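Local atomic coordinates of putative regulatory protein SCO4313 (Streptomyces coelicolor, PDB entry 2OI8), a protein that probably binds cis-regulatory DNA as a dimeric transcription regulator of the TetR family. Residues Val186-Glu190 and Ser202-Phe206. Numbering follows the deposited sequence.
Sequences VLSLE and SALLF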
loop_
_atom_site.group_PDB
_atom_site.type_symbol
_atom_site.label_atom_id
_atom_site.label_comp_id
_atom_site.label_asym_id
_atom_site.label_seq_id
_atom_site.Cartn_x
_atom_site.Cartn_y
_atom_site.Cartn_z
ATOM N N VAL A 186 5.309 0.414 7.060
ATOM C CA VAL A 186 6.167 -0.771 7.055
ATOM C C VAL A 186 5.439 -2.071 6.682
ATOM O O VAL A 186 5.964 -2.856 5.919
ATOM C CB VAL A 186 7.091 -0.878 8.289
ATOM C CG1 VAL A 186 6.841 0.238 9.261
ATOM C CG2 VAL A 186 7.033 -2.263 8.939
ATOM N N LEU A 187 4.211 -2.256 7.138
ATOM C CA LEU A 187 3.480 -3.457 6.774
ATOM C C LEU A 187 3.266 -3.596 5.280
ATOM O O LEU A 187 3.495 -4.668 4.708
ATOM C CB LEU A 187 2.138 -3.547 7.524
ATOM C CG LEU A 187 2.279 -3.829 9.018
ATOM C CD1 LEU A 187 0.915 -3.784 9.689
ATOM C CD2 LEU A 187 2.996 -5.167 9.258
ATOM N N SER A 188 2.838 -2.532 4.628
ATOM C CA SER A 188 2.555 -2.686 3.216
ATOM C C SER A 188 3.817 -2.651 2.380
ATOM O O SER A 188 3.883 -3.279 1.332
ATOM C CB SER A 188 1.532 -1.675 2.757
ATOM O OG SER A 188 1.905 -0.418 3.225
ATOM N N LEU A 189 4.852 -1.971 2.856
ATOM C CA LEU A 189 6.144 -2.059 2.164
ATOM C C LEU A 189 6.693 -3.440 2.236
ATOM O O LEU A 189 7.209 -3.918 1.250
ATOM C CB LEU A 189 7.182 -1.060 2.682
ATOM C CG LEU A 189 6.987 0.395 2.247
ATOM C CD1 LEU A 189 8.080 1.224 2.886
ATOM C CD2 LEU A 189 7.032 0.541 0.720
ATOM N N GLU A 190 6.579 -4.105 3.384
ATOM C CA GLU A 190 7.045 -5.497 3.440
ATOM C C GLU A 190 6.173 -6.455 2.644
ATOM O O GLU A 190 6.697 -7.203 1.815
ATOM C CB GLU A 190 7.371 -6.007 4.852
ATOM C CG GLU A 190 6.315 -5.930 5.913
ATOM C CD GLU A 190 6.931 -5.975 7.333
ATOM O OE1 GLU A 190 7.937 -6.703 7.551
ATOM O OE2 GLU A 190 6.406 -5.280 8.242
ATOM N N SER A 202 13.078 -6.464 8.588
ATOM C CA SER A 202 11.976 -5.502 8.613
ATOM C C SER A 202 11.119 -5.586 9.884
ATOM O O SER A 202 10.564 -4.579 10.304
ATOM C CB SER A 202 11.094 -5.672 7.374
ATOM O OG SER A 202 10.324 -6.861 7.456
ATOM N N ALA A 203 11.020 -6.769 10.492
ATOM C CA ALA A 203 10.354 -6.910 11.785
ATOM C C ALA A 203 11.007 -6.013 12.853
ATOM O O ALA A 203 10.328 -5.506 13.751
ATOM C CB ALA A 203 10.358 -8.360 12.229
ATOM N N LEU A 204 12.319 -5.819 12.743
ATOM C CA LEU A 204 13.061 -4.975 13.693
ATOM C C LEU A 204 12.815 -3.519 13.364
ATOM O O LEU A 204 12.592 -2.716 14.273
ATOM C CB LEU A 204 14.563 -5.291 13.697
ATOM C CG LEU A 204 15.134 -6.383 14.618
ATOM C CD1 LEU A 204 14.164 -7.524 14.922
ATOM C CD2 LEU A 204 16.455 -6.936 14.057
ATOM N N LEU A 205 12.831 -3.195 12.064
ATOM C CA LEU A 205 12.333 -1.893 11.588
ATOM C C LEU A 205 10.957 -1.549 12.185
ATOM O O LEU A 205 10.766 -0.456 12.724
ATOM C CB LEU A 205 12.301 -1.806 10.056
ATOM C CG LEU A 205 11.561 -0.565 9.530
ATOM C CD1 LEU A 205 12.167 0.763 10.005
ATOM C CD2 LEU A 205 11.414 -0.584 8.014
ATOM N N PHE A 206 10.032 -2.499 12.117
ATOM C CA PHE A 206 8.699 -2.335 12.672
ATOM C C PHE A 206 8.777 -2.048 14.164
ATOM O O PHE A 206 8.122 -1.112 14.640
ATOM C CB PHE A 206 7.857 -3.593 12.396
ATOM C CG PHE A 206 6.435 -3.503 12.890
ATOM C CD1 PHE A 206 6.129 -3.712 14.240
ATOM C CD2 PHE A 206 5.396 -3.232 12.006
ATOM C CE1 PHE A 206 4.794 -3.643 14.698
ATOM C CE2 PHE A 206 4.050 -3.148 12.459
ATOM C CZ PHE A 206 3.754 -3.361 13.804
#
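Two helices that run antiparallel, one after the other in the chain, can be held by a polar link at the connected end and apolar packing further in, and segments 186-190 and 202-206 illustrate this. At Ser-202, in the first turn of helix 202-213, the hydroxyl OG donates a very short hydrogen bond of 2.4 Å to Glu-190 OE1. The carboxylate is shared, because its OE2 forms a salt bridge with Arg-97 of helix 89-102, so one acid ties three helices together. Ala-203 turns its CB away, and Leu-204 is out of reach of segment 186-190. The pair forms part of the all-helical C-terminal domain of a TetR-type regulator, the part that in this family usually carries the dimer interface and ligand pocket. Here the axes of the two short segments run nearly antiparallel, at 167°, and approach to 10.5 Å, a separation wide enough for side chains to fill. Leu-205 contributes CD2, 4.3 Å from Val-186 CB, while also packing against Phe-152 of the second subunit. Phe-206 then lays its ring over one side of the groove between the helices, where Leu-187 also reaches: Val-186 CG2 lies near the ring plane, 3.6 Å from Phe-206 CD2, and Leu-187 CD2 approaches Phe-206 CE2 obliquely at 3.9 Å. Arg-97 touches this same ring, bringing helix 89-102 against the junction.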